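Local atomic coordinates of putative fimbrial associated sortase-like protein (Corynebacterium diphtheriae, PDB entry 6BWE), a protein that probably acts as a class C sortase, a membrane-anchored cysteine transpeptidase that joins pilin subunits covalently through an acyl-thioester intermediate. Residues Pro147-Val152 with Thr156-Val161; Gly110-Val115 with Thr120-Thr125; Ala73-Ile78 with Gly95-Thr100; Leu31-Gln36 with Leu65-Pro70. The protein carries 2 engineered substitutions. One frame throughout, in Å; residues are numbered along the deposited sequence.

Contact 1 of 4, residues Pro147-Val152 with Thr156-Val161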
loop_
_atom_site.group_PDB
_atom_site.type_symbol
_atom_site.label_atom_id
_atom_site.label_comp_id
_atom_site.label_asym_id
_atom_site.label_seq_id
_atom_site.Cartn_x
_atom_site.Cartn_y
_atom_site.Cartn_z
ATOM N N PRO A 147 16.446 -3.366 -22.894
ATOM C CA PRO A 147 15.259 -4.159 -22.600
ATOM C C PRO A 147 15.392 -5.036 -21.343
ATOM O O PRO A 147 16.493 -5.496 -20.992
ATOM C CB PRO A 147 15.141 -5.045 -23.828
ATOM C CG PRO A 147 16.554 -5.306 -24.198
ATOM C CD PRO A 147 17.259 -4.008 -23.942
ATOM N N ILE A 148 14.260 -5.250 -20.700
ATOM C CA ILE A 148 14.118 -6.145 -19.546
ATOM C C ILE A 148 12.948 -7.062 -19.854
ATOM O O ILE A 148 11.887 -6.566 -20.249
ATOM C CB ILE A 148 13.803 -5.341 -18.278
ATOM C CG1 ILE A 148 14.996 -4.433 -17.912
ATOM C CG2 ILE A 148 13.440 -6.251 -17.115
ATOM C CD1 ILE A 148 14.602 -3.298 -16.982
ATOM N N TYR A 149 13.133 -8.378 -19.711
ATOM C CA TYR A 149 12.070 -9.351 -19.997
ATOM C C TYR A 149 11.657 -10.081 -18.717
ATOM O O TYR A 149 12.514 -10.661 -18.046
ATOM C CB TYR A 149 12.537 -10.383 -21.014
ATOM C CG TYR A 149 13.017 -9.765 -22.320
ATOM C CD1 TYR A 149 12.164 -9.615 -23.398
ATOM C CD2 TYR A 149 14.310 -9.286 -22.442
ATOM C CE1 TYR A 149 12.604 -9.065 -24.612
ATOM C CE2 TYR A 149 14.760 -8.716 -23.629
ATOM C CZ TYR A 149 13.908 -8.601 -24.709
ATOM O OH TYR A 149 14.369 -8.007 -25.874
ATOM N N ILE A 150 10.360 -10.105 -18.411
ATOM C CA ILE A 150 9.865 -10.817 -17.251
ATOM C C ILE A 150 9.068 -11.991 -17.779
ATOM O O ILE A 150 8.175 -11.805 -18.595
ATOM C CB ILE A 150 8.988 -9.929 -16.344
ATOM C CG1 ILE A 150 9.873 -8.872 -15.686
ATOM C CG2 ILE A 150 8.334 -10.799 -15.265
ATOM C CD1 ILE A 150 9.123 -7.839 -14.922
ATOM N N THR A 151 9.406 -13.187 -17.322
ATOM C CA THR A 151 8.632 -14.360 -17.660
ATOM C C THR A 151 7.858 -14.799 -16.434
ATOM O O THR A 151 8.434 -14.996 -15.379
ATOM C CB THR A 151 9.515 -15.476 -18.202
ATOM O OG1 THR A 151 10.248 -14.979 -19.346
ATOM C CG2 THR A 151 8.692 -16.651 -18.653
ATOM N N VAL A 152 6.547 -14.955 -16.597
ATOM C CA VAL A 152 5.674 -15.283 -15.469
ATOM C C VAL A 152 4.526 -16.132 -16.002
ATOM O O VAL A 152 3.890 -15.778 -17.008
ATOM C CB VAL A 152 5.224 -13.997 -14.709
ATOM C CG1 VAL A 152 4.570 -12.975 -15.638
ATOM C CG2 VAL A 152 4.335 -14.323 -13.540
ATOM N N THR A 156 5.743 -13.790 -21.487
ATOM C CA THR A 156 6.875 -12.917 -21.369
ATOM C C THR A 156 6.427 -11.467 -21.590
ATOM O O THR A 156 5.719 -11.162 -22.548
ATOM C CB THR A 156 8.005 -13.332 -22.307
ATOM O OG1 THR A 156 8.442 -14.631 -21.915
ATOM C CG2 THR A 156 9.209 -12.383 -22.172
ATOM N N LEU A 157 6.839 -10.595 -20.671
ATOM C CA LEU A 157 6.542 -9.167 -20.717
ATOM C C LEU A 157 7.852 -8.428 -20.975
ATOM O O LEU A 157 8.861 -8.746 -20.348
ATOM C CB LEU A 157 5.952 -8.693 -19.384
ATOM C CG LEU A 157 4.918 -9.557 -18.667
ATOM C CD1 LEU A 157 4.435 -8.884 -17.380
ATOM C CD2 LEU A 157 3.764 -9.802 -19.584
ATOM N N LYS A 158 7.819 -7.419 -21.847
ATOM C CA LYS A 158 8.995 -6.669 -22.195
ATOM C C LYS A 158 8.850 -5.257 -21.646
ATOM O O LYS A 158 7.801 -4.637 -21.756
ATOM C CB LYS A 158 9.228 -6.659 -23.707
ATOM C CG LYS A 158 10.526 -5.989 -24.129
ATOM C CD LYS A 158 10.698 -6.019 -25.665
ATOM C CE LYS A 158 11.990 -5.318 -26.050
ATOM N NZ LYS A 158 12.213 -5.270 -27.531
ATOM N N TYR A 159 9.914 -4.792 -21.022
ATOM C CA TYR A 159 9.999 -3.434 -20.514
ATOM C C TYR A 159 11.227 -2.785 -21.111
ATOM O O TYR A 159 12.174 -3.485 -21.496
ATOM C CB TYR A 159 10.093 -3.457 -18.985
ATOM C CG TYR A 159 8.783 -3.871 -18.365
ATOM C CD1 TYR A 159 7.884 -2.910 -17.912
ATOM C CD2 TYR A 159 8.419 -5.224 -18.274
ATOM C CE1 TYR A 159 6.644 -3.270 -17.395
ATOM C CE2 TYR A 159 7.170 -5.600 -17.761
ATOM C CZ TYR A 159 6.299 -4.618 -17.320
ATOM O OH TYR A 159 5.061 -4.923 -16.827
ATOM N N GLU A 160 11.223 -1.455 -21.163
ATOM C CA GLU A 160 12.361 -0.704 -21.665
ATOM C C GLU A 160 12.767 0.377 -20.658
ATOM O O GLU A 160 11.926 1.137 -20.204
ATOM C CB GLU A 160 11.969 -0.116 -23.034
ATOM C CG GLU A 160 12.813 1.030 -23.507
ATOM C CD GLU A 160 12.399 1.536 -24.887
ATOM O OE1 GLU A 160 11.913 0.731 -25.730
ATOM O OE2 GLU A 160 12.575 2.744 -25.114
ATOM N N VAL A 161 14.061 0.471 -20.356
ATOM C CA VAL A 161 14.557 1.365 -19.313
ATOM C C VAL A 161 14.376 2.817 -19.710
ATOM O O VAL A 161 14.713 3.185 -20.833
ATOM C CB VAL A 161 16.055 1.124 -18.987
ATOM C CG1 VAL A 161 16.571 2.127 -17.955
ATOM C CG2 VAL A 161 16.255 -0.303 -18.473
#
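A trans first torsion (chi1 -175°) and an extended chain beyond it run Lys-158 straight alongside Tyr-149, whose ring is brought to meet it by a CG set beside the backbone N (chi1 -57°). The pair belongs to a beta hairpin, strands 147-152 and 155-167, of the sortase beta barrel, and illustrates how a non-hydrogen-bonded antiparallel pair brings its side chains together. Lys-158 CG and CD each lie 3.7 Å from Tyr-149 CE1, the two side chains pointing the same way. Their polar ends share Asp-212 OD1, which bridges Lys-158 NZ and hydrogen-bonds Tyr-149 OH. Hydrogen-bonded pairs alternate with these, Ile-148 with Tyr-159 and Ile-150 with Leu-157 each exchanging two backbone bonds; the shortest runs from Leu-157 N to Ile-150 O, 2.7 Å. These four residues direct their side chains to the other, buried face, where Ile-148, Ile-150 and Tyr-159 all reach Ile-184. There Ile-150 CD1 touches Tyr-159 CE2 at 4.1 Å, and farther along Ile-148 CD1 meets Val-161 CG2 at 3.7 Å. Toward the hairpin turn, Thr-151 OG1 and Thr-156 OG1 share a hydrogen bond of 3.2 Å, in which either hydroxyl could be the donor.

Contact 2 of 4, residues Gly110-Val115 with Thr120-Thr125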
loop_
_atom_site.group_PDB
_atom_site.type_symbol
_atom_site.label_atom_id
_atom_site.label_comp_id
_atom_site.label_asym_id
_atom_site.label_seq_id
_atom_site.Cartn_x
_atom_site.Cartn_y
_atom_site.Cartn_z
ATOM N N GLY A 110 4.021 -4.916 -1.075
ATOM C CA GLY A 110 3.461 -3.564 -1.107
ATOM C C GLY A 110 3.526 -2.907 -2.467
ATOM O O GLY A 110 3.059 -1.762 -2.621
ATOM N N SER A 111 4.163 -3.590 -3.423
ATOM C CA SER A 111 4.146 -3.212 -4.820
ATOM C C SER A 111 3.415 -4.324 -5.570
ATOM O O SER A 111 3.283 -5.438 -5.064
ATOM C CB SER A 111 5.562 -2.991 -5.371
ATOM O OG SER A 111 6.321 -4.222 -5.420
ATOM N N ALA A 112 2.921 -4.007 -6.767
ATOM C CA ALA A 112 2.181 -4.974 -7.578
ATOM C C ALA A 112 3.089 -6.149 -7.960
ATOM O O ALA A 112 4.307 -6.006 -8.126
ATOM C CB ALA A 112 1.649 -4.328 -8.847
ATOM N N LEU A 113 2.481 -7.311 -8.056
ATOM C CA LEU A 113 3.145 -8.477 -8.612
ATOM C C LEU A 113 3.433 -8.264 -10.102
ATOM O O LEU A 113 2.670 -7.555 -10.776
ATOM C CB LEU A 113 2.221 -9.683 -8.455
ATOM C CG LEU A 113 1.947 -10.180 -7.045
ATOM C CD1 LEU A 113 0.802 -11.165 -7.111
ATOM C CD2 LEU A 113 3.188 -10.809 -6.434
ATOM N N PRO A 114 4.532 -8.860 -10.631
ATOM C CA PRO A 114 4.979 -8.444 -11.967
ATOM C C PRO A 114 4.268 -9.225 -13.071
ATOM O O PRO A 114 4.870 -10.068 -13.723
ATOM C CB PRO A 114 6.477 -8.705 -11.917
ATOM C CG PRO A 114 6.606 -9.901 -11.040
ATOM C CD PRO A 114 5.608 -9.580 -9.927
ATOM N N VAL A 115 2.978 -8.926 -13.231
ATOM C CA VAL A 115 2.110 -9.502 -14.264
ATOM C C VAL A 115 1.602 -8.433 -15.244
ATOM O O VAL A 115 0.755 -8.735 -16.057
ATOM C CB VAL A 115 0.951 -10.300 -13.661
ATOM C CG1 VAL A 115 1.489 -11.522 -12.947
ATOM C CG2 VAL A 115 0.100 -9.453 -12.697
ATOM N N THR A 120 0.244 -0.415 -12.430
ATOM C CA THR A 120 1.093 -1.269 -11.592
ATOM C C THR A 120 2.524 -0.762 -11.636
ATOM O O THR A 120 2.951 -0.151 -12.629
ATOM C CB THR A 120 1.037 -2.734 -12.031
ATOM O OG1 THR A 120 1.630 -2.904 -13.328
ATOM C CG2 THR A 120 -0.422 -3.222 -12.040
ATOM N N HIS A 121 3.231 -0.976 -10.538
ATOM C CA HIS A 121 4.663 -0.638 -10.422
ATOM C C HIS A 121 5.392 -1.625 -9.487
ATOM O O HIS A 121 5.811 -1.270 -8.359
ATOM C CB HIS A 121 4.857 0.829 -9.990
ATOM C CG HIS A 121 6.253 1.341 -10.188
ATOM N ND1 HIS A 121 6.548 2.692 -10.247
ATOM C CD2 HIS A 121 7.429 0.688 -10.352
ATOM C CE1 HIS A 121 7.852 2.838 -10.420
ATOM N NE2 HIS A 121 8.410 1.640 -10.502
ATOM N N PRO A 122 5.583 -2.880 -9.958
ATOM C CA PRO A 122 6.377 -3.834 -9.197
ATOM C C PRO A 122 7.772 -3.311 -8.927
ATOM O O PRO A 122 8.357 -2.630 -9.778
ATOM C CB PRO A 122 6.478 -5.042 -10.126
ATOM C CG PRO A 122 5.312 -4.939 -11.054
ATOM C CD PRO A 122 5.089 -3.459 -11.224
ATOM N N VAL A 123 8.270 -3.602 -7.731
ATOM C CA VAL A 123 9.626 -3.298 -7.369
ATOM C C VAL A 123 10.343 -4.620 -7.039
ATOM O O VAL A 123 9.864 -5.414 -6.226
ATOM C CB VAL A 123 9.682 -2.316 -6.221
ATOM C CG1 VAL A 123 11.142 -2.023 -5.875
ATOM C CG2 VAL A 123 8.908 -1.058 -6.599
ATOM N N ILE A 124 11.457 -4.842 -7.716
ATOM C CA ILE A 124 12.218 -6.099 -7.675
ATOM C C ILE A 124 13.603 -5.715 -7.172
ATOM O O ILE A 124 14.272 -4.880 -7.813
ATOM C CB ILE A 124 12.402 -6.712 -9.083
ATOM C CG1 ILE A 124 11.085 -6.885 -9.818
ATOM C CG2 ILE A 124 13.169 -8.028 -8.998
ATOM C CD1 ILE A 124 10.115 -7.728 -9.127
ATOM N N THR A 125 14.021 -6.308 -6.061
ATOM C CA THR A 125 15.284 -5.985 -5.390
ATOM C C THR A 125 16.324 -7.110 -5.504
ATOM O O THR A 125 15.980 -8.304 -5.493
ATOM C CB THR A 125 15.074 -5.740 -3.886
ATOM O OG1 THR A 125 14.907 -7.001 -3.219
ATOM C CG2 THR A 125 13.877 -4.830 -3.636
HETATM O O HOH W 1 2.297 -1.304 -7.872
#
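The five-membered ring of Pro-122 has the carbonyl oxygen of Ala-112 and the ring of Pro-114 both close to its CB-CG rim. Packing is close at both places: Ala-112 O stands 3.1 Å from Pro-122 CB, and Pro-114 CA lies 3.6 Å from Pro-122 CG. The same Ala-112 oxygen accepts a hydrogen bond from His-107 NE2, so its polarity is met from elsewhere while it rests on the proline. Next to this ring, His-121, whose CB points away from segment 110-115, is held through both ring nitrogens, NE2 by Thr-185 OG1 and ND1 by Ala-176 O. In the sortase barrel this is the loop linking strand 105-107 to strand 123-125, folded back on the start of the latter. Ser-111 fastens the loop to that start, at Val-123: chi1 of 67° swings OG between its own backbone N and carbonyl carbon, where it accepts from Val-123 N at 3.1 Å and donates to Leu-108 O. Beyond the proline, Ala-112 CB presses on Thr-120 CB at 3.6 Å. A water joins the two backbones here, accepting from Ala-112 N at 3.0 Å and from His-121 N at 2.8 Å. Pro-114 itself centres an inverse gamma turn, closed by Val-115 N to Leu-113 O.

Contact 3 of 4, residues Ala73-Ile78 with Gly95-Thr100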
loop_
_atom_site.group_PDB
_atom_site.type_symbol
_atom_site.label_atom_id
_atom_site.label_comp_id
_atom_site.label_asym_id
_atom_site.label_seq_id
_atom_site.Cartn_x
_atom_site.Cartn_y
_atom_site.Cartn_z
ATOM N N ALA A 73 3.920 -24.188 -3.179
ATOM C CA ALA A 73 5.256 -24.467 -2.651
ATOM C C ALA A 73 5.628 -23.415 -1.595
ATOM O O ALA A 73 5.006 -22.331 -1.513
ATOM C CB ALA A 73 6.265 -24.482 -3.769
ATOM N N GLU A 74 6.679 -23.707 -0.839
ATOM C CA GLU A 74 7.124 -22.810 0.229
ATOM C C GLU A 74 7.952 -21.612 -0.274
ATOM O O GLU A 74 7.808 -20.505 0.247
ATOM C CB GLU A 74 7.927 -23.594 1.269
ATOM C CG GLU A 74 7.160 -24.742 1.937
ATOM C CD GLU A 74 6.043 -24.284 2.860
ATOM O OE1 GLU A 74 6.226 -23.280 3.585
ATOM O OE2 GLU A 74 4.975 -24.948 2.896
ATOM N N ARG A 75 8.831 -21.836 -1.245
ATOM C CA ARG A 75 9.656 -20.744 -1.857
ATOM C C ARG A 75 9.616 -20.837 -3.372
ATOM O O ARG A 75 10.654 -21.035 -4.035
ATOM C CB ARG A 75 11.115 -20.778 -1.386
ATOM C CG ARG A 75 11.291 -20.580 0.105
ATOM C CD ARG A 75 11.057 -19.125 0.464
ATOM N NE ARG A 75 11.030 -18.947 1.907
ATOM C CZ ARG A 75 11.064 -17.765 2.529
ATOM N NH1 ARG A 75 11.126 -16.618 1.842
ATOM N NH2 ARG A 75 11.041 -17.732 3.853
ATOM N N PRO A 76 8.434 -20.628 -3.941
ATOM C CA PRO A 76 8.361 -20.714 -5.393
ATOM C C PRO A 76 9.064 -19.582 -6.104
ATOM O O PRO A 76 9.087 -18.444 -5.626
ATOM C CB PRO A 76 6.876 -20.618 -5.666
ATOM C CG PRO A 76 6.369 -19.777 -4.552
ATOM C CD PRO A 76 7.121 -20.269 -3.362
ATOM N N VAL A 77 9.609 -19.902 -7.265
ATOM C CA VAL A 77 10.045 -18.859 -8.200
ATOM C C VAL A 77 8.767 -18.268 -8.796
ATOM O O VAL A 77 8.026 -18.971 -9.515
ATOM C CB VAL A 77 10.913 -19.442 -9.323
ATOM C CG1 VAL A 77 11.221 -18.348 -10.349
ATOM C CG2 VAL A 77 12.216 -20.009 -8.752
ATOM N N ILE A 78 8.497 -16.996 -8.511
ATOM C CA ILE A 78 7.247 -16.383 -8.973
ATOM C C ILE A 78 7.362 -15.857 -10.412
ATOM O O ILE A 78 6.370 -15.745 -11.094
ATOM C CB ILE A 78 6.684 -15.308 -8.023
ATOM C CG1 ILE A 78 7.634 -14.137 -7.784
ATOM C CG2 ILE A 78 6.356 -15.940 -6.691
ATOM C CD1 ILE A 78 6.980 -12.939 -7.115
ATOM N N GLY A 95 8.779 -11.596 -1.515
ATOM C CA GLY A 95 9.395 -10.980 -0.360
ATOM C C GLY A 95 10.854 -10.654 -0.511
ATOM O O GLY A 95 11.488 -10.882 -1.576
ATOM N N THR A 96 11.415 -10.180 0.598
ATOM C CA THR A 96 12.798 -9.685 0.633
ATOM C C THR A 96 13.483 -10.189 1.899
ATOM O O THR A 96 14.276 -9.470 2.488
ATOM C CB THR A 96 12.844 -8.122 0.550
ATOM O OG1 THR A 96 11.992 -7.562 1.557
ATOM C CG2 THR A 96 12.383 -7.682 -0.776
ATOM N N ASP A 97 13.237 -11.445 2.269
ATOM C CA ASP A 97 14.003 -12.079 3.347
ATOM C C ASP A 97 15.508 -12.110 3.008
ATOM O O ASP A 97 15.931 -12.214 1.851
ATOM C CB ASP A 97 13.576 -13.526 3.615
ATOM C CG ASP A 97 12.156 -13.651 4.148
ATOM O OD1 ASP A 97 11.601 -12.682 4.712
ATOM O OD2 ASP A 97 11.601 -14.761 4.007
ATOM N N THR A 98 16.306 -12.030 4.052
ATOM C CA THR A 98 17.774 -12.105 3.932
ATOM C C THR A 98 18.198 -13.309 3.096
ATOM O O THR A 98 18.973 -13.190 2.140
ATOM C CB THR A 98 18.404 -12.215 5.333
ATOM O OG1 THR A 98 17.925 -11.133 6.107
ATOM C CG2 THR A 98 19.961 -12.156 5.295
ATOM N N ALA A 99 17.659 -14.481 3.438
ATOM C CA ALA A 99 18.083 -15.711 2.745
ATOM C C ALA A 99 17.735 -15.660 1.256
ATOM O O ALA A 99 18.565 -16.013 0.387
ATOM C CB ALA A 99 17.520 -16.952 3.425
ATOM N N THR A 100 16.561 -15.111 0.936
ATOM C CA THR A 100 16.109 -14.990 -0.460
ATOM C C THR A 100 17.097 -14.179 -1.294
ATOM O O THR A 100 17.471 -14.582 -2.394
ATOM C CB THR A 100 14.729 -14.319 -0.519
ATOM O OG1 THR A 100 13.799 -15.085 0.237
ATOM C CG2 THR A 100 14.239 -14.137 -1.917
#
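Arg-75 and Asp-97 form the tight part of this contact, and the rest of the contact between the two segments is sparse. The guanidinium comes end-on: Arg-75 NH1 (2.9 Å) and NH2 (3.0 Å) both reach Asp-97 OD2, so that one carboxylate oxygen takes both bonds of the salt bridge. OD2 sits at the edge of the guanidinium, close to its plane, yet the two flat groups are turned 67° against each other; this is a forked grip on a single oxygen and not the coplanar, two-oxygen pairing often drawn for arginine and aspartate. NH2 approaches nearly along the C-O axis, whereas NH1 arrives on the anti side, tilted out of the carboxylate plane. The other oxygen, OD1, makes a salt bridge with Lys-56, and two cations around one carboxylate would be expected to favour its charged form. Within the sortase fold the bridge spans the open end of a hairpin: segment 73-78 leads into strand 77-83, and segment 95-100 follows its partner, strand 88-94, into helix 98-103. The backbones stay well apart, Arg-75 CA and Thr-100 CA being 8.8 Å from each other, and a bend at chi2 (-74°) shapes the arginine chain that crosses the interval. On the looser side Thr-100 OG1 lies 3.5 Å from Arg-75 NH1 at an angle too poor for a hydrogen bond. Arg-75 is exposed to solvent and also touches a crystal neighbour, while Thr-100 is buried against Tyr-93, its side chain about 9 Å from that of His-127, the predicted proton donor/acceptor.

Contact 4 of 4, residues Leu31-Gln36 with Leu65-Pro70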
loop_
_atom_site.group_PDB
_atom_site.type_symbol
_atom_site.label_atom_id
_atom_site.label_comp_id
_atom_site.label_asym_id
_atom_site.label_seq_id
_atom_site.Cartn_x
_atom_site.Cartn_y
_atom_site.Cartn_z
ATOM N N LEU A 31 -2.558 -16.022 -13.445
ATOM C CA LEU A 31 -2.374 -14.642 -13.903
ATOM C C LEU A 31 -3.562 -13.741 -13.557
ATOM O O LEU A 31 -3.358 -12.602 -13.053
ATOM C CB LEU A 31 -2.084 -14.606 -15.396
ATOM C CG LEU A 31 -0.733 -15.196 -15.812
ATOM C CD1 LEU A 31 -0.678 -15.342 -17.350
ATOM C CD2 LEU A 31 0.445 -14.357 -15.292
ATOM N N GLU A 32 -4.786 -14.206 -13.811
ATOM C CA GLU A 32 -5.966 -13.463 -13.461
ATOM C C GLU A 32 -6.024 -13.212 -11.956
ATOM O O GLU A 32 -6.325 -12.106 -11.513
ATOM C CB GLU A 32 -7.240 -14.180 -13.943
ATOM C CG GLU A 32 -7.618 -13.797 -15.373
ATOM C CD GLU A 32 -8.056 -12.331 -15.467
ATOM O OE1 GLU A 32 -9.153 -11.990 -14.935
ATOM O OE2 GLU A 32 -7.285 -11.502 -16.025
ATOM N N ALA A 33 -5.759 -14.257 -11.179
ATOM C CA ALA A 33 -5.743 -14.091 -9.718
ATOM C C ALA A 33 -4.726 -13.044 -9.282
ATOM O O ALA A 33 -4.979 -12.276 -8.339
ATOM C CB ALA A 33 -5.458 -15.407 -9.020
ATOM N N ALA A 34 -3.567 -13.018 -9.931
ATOM C CA ALA A 34 -2.542 -12.021 -9.564
ATOM C C ALA A 34 -2.909 -10.600 -9.975
ATOM O O ALA A 34 -2.573 -9.630 -9.273
ATOM C CB ALA A 34 -1.221 -12.378 -10.175
ATOM N N ARG A 35 -3.556 -10.460 -11.109
ATOM C CA ARG A 35 -4.124 -9.154 -11.496
ATOM C C ARG A 35 -5.186 -8.665 -10.496
ATOM O O ARG A 35 -5.204 -7.491 -10.145
ATOM C CB ARG A 35 -4.751 -9.198 -12.881
ATOM C CG ARG A 35 -3.772 -9.335 -14.002
ATOM C CD ARG A 35 -4.498 -9.436 -15.344
ATOM N NE ARG A 35 -3.552 -10.004 -16.294
ATOM C CZ ARG A 35 -3.652 -11.182 -16.917
ATOM N NH1 ARG A 35 -4.706 -11.981 -16.763
ATOM N NH2 ARG A 35 -2.667 -11.542 -17.730
ATOM N N GLN A 36 -6.047 -9.561 -10.036
ATOM C CA GLN A 36 -7.012 -9.232 -8.978
ATOM C C GLN A 36 -6.296 -8.792 -7.663
ATOM O O GLN A 36 -6.665 -7.764 -7.037
ATOM C CB GLN A 36 -7.928 -10.424 -8.702
ATOM C CG GLN A 36 -8.900 -10.171 -7.551
ATOM C CD GLN A 36 -9.907 -11.266 -7.320
ATOM O OE1 GLN A 36 -11.128 -11.071 -7.472
ATOM N NE2 GLN A 36 -9.424 -12.402 -6.905
ATOM N N LEU A 65 1.393 -14.563 -0.638
ATOM C CA LEU A 65 2.198 -15.761 -0.774
ATOM C C LEU A 65 1.525 -16.855 -1.585
ATOM O O LEU A 65 2.227 -17.643 -2.210
ATOM C CB LEU A 65 2.576 -16.283 0.609
ATOM C CG LEU A 65 3.549 -15.415 1.398
ATOM C CD1 LEU A 65 3.796 -16.069 2.746
ATOM C CD2 LEU A 65 4.859 -15.129 0.680
ATOM N N GLN A 66 0.195 -16.892 -1.598
ATOM C CA GLN A 66 -0.541 -17.804 -2.476
ATOM C C GLN A 66 -0.487 -17.397 -3.958
ATOM O O GLN A 66 -0.767 -18.218 -4.839
ATOM C CB GLN A 66 -2.001 -17.884 -2.020
ATOM C CG GLN A 66 -2.167 -18.414 -0.623
ATOM C CD GLN A 66 -3.639 -18.441 -0.249
ATOM O OE1 GLN A 66 -4.433 -19.096 -0.927
ATOM N NE2 GLN A 66 -4.015 -17.707 0.782
ATOM N N GLN A 67 -0.141 -16.136 -4.256
ATOM C CA GLN A 67 -0.187 -15.685 -5.654
ATOM C C GLN A 67 1.052 -16.203 -6.378
ATOM O O GLN A 67 2.124 -16.334 -5.780
ATOM C CB GLN A 67 -0.266 -14.187 -5.775
ATOM C CG GLN A 67 -1.466 -13.563 -5.045
ATOM C CD GLN A 67 -2.811 -14.070 -5.541
ATOM O OE1 GLN A 67 -2.971 -14.400 -6.732
ATOM N NE2 GLN A 67 -3.821 -14.072 -4.647
ATOM N N LEU A 68 0.885 -16.452 -7.665
ATOM C CA LEU A 68 1.913 -16.984 -8.525
ATOM C C LEU A 68 2.513 -18.281 -7.974
ATOM O O LEU A 68 3.706 -18.532 -8.131
ATOM C CB LEU A 68 2.981 -15.930 -8.828
ATOM C CG LEU A 68 2.464 -14.620 -9.441
ATOM C CD1 LEU A 68 3.586 -13.636 -9.591
ATOM C CD2 LEU A 68 1.807 -14.868 -10.773
ATOM N N ASN A 69 1.674 -19.109 -7.367
ATOM C CA ASN A 69 2.141 -20.315 -6.663
ATOM C C ASN A 69 1.054 -21.380 -6.641
ATOM O O ASN A 69 0.623 -21.840 -5.566
ATOM C CB ASN A 69 2.536 -19.892 -5.271
ATOM C CG ASN A 69 3.097 -21.000 -4.413
ATOM O OD1 ASN A 69 3.579 -22.026 -4.902
ATOM N ND2 ASN A 69 3.076 -20.757 -3.085
ATOM N N PRO A 70 0.599 -21.805 -7.825
ATOM C CA PRO A 70 -0.469 -22.806 -7.878
ATOM C C PRO A 70 0.019 -24.170 -7.376
ATOM O O PRO A 70 -0.760 -24.951 -6.907
ATOM C CB PRO A 70 -0.779 -22.900 -9.387
ATOM C CG PRO A 70 0.498 -22.546 -10.021
ATOM C CD PRO A 70 0.992 -21.396 -9.169
#
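Helix 24-39 comes closest to segment 65-70 where Ala-34 CA stands 5.9 Å from Gln-67 CA, at a type II beta turn from Gln-66 to Asn-69 at the C-terminal side of helix 59-66. The turn places Gln-67 and Leu-68 at its two central positions, Leu-68 with positive phi (54°), and it is these two residues that meet the helix. Gln-67 folds over at its second torsion (chi2 -60°), which carries its amide to the small side chain of Ala-33: Gln-67 OE1 is 3.5 Å from Ala-33 CB. The same oxygen, Gln-67 OE1, lies 3.3 Å from Ala-33 O, and because both are acceptors this is proximity without a bond. At the other end of the amide, NE2 hydrogen-bonds Asp-63 OD2 in the preceding helix, which probably helps hold the group with OE1 toward Ala-33. Leu-68 supplies the apolar half of the contact, its CD2 branch resting 4.0 Å from Ala-34 CB and its side chain packing also on Val-30. The small side chains of Ala-33 and Ala-34 are consistent with this close approach; no hydrogen bond joins the segments. The turn is braced internally: Asn-69 ND2 reaches back to Leu-65 O in a weak bond of 3.3 Å while its OD1 accepts from Ala-73 N. On the helix, a little farther along, Gln-36 packs on Ser-55 of the second subunit. Helix 24-39 docked by a turn in this way is consistent with the N-terminal helical extension that class C sortases add to the outside of their beta barrel.

In the fold
Along the chain the contacts follow in series, contact 4 first, then 3, 2 and 1, each closing before the next opens. Contacts 1, 2 and 3 reach the same mixed sheet, in which strands 147-152 and 77-83 are neighbours; contact 4 joins the N-terminal helices beside it. Centre to centre, contact 2 lies about 13 Å from both contact 1 and contact 4 and about 15 Å from contact 3, whereas contacts 1 and 3 are about 21 Å apart, on opposite sides of the chain's centre. Val-152 ties several together, touching Pro-114, Ile-78 and Leu-68, while Leu-113 and Val-115 meet Ala-34. Side chains of these four contacts thus join the helical extension to the barrel.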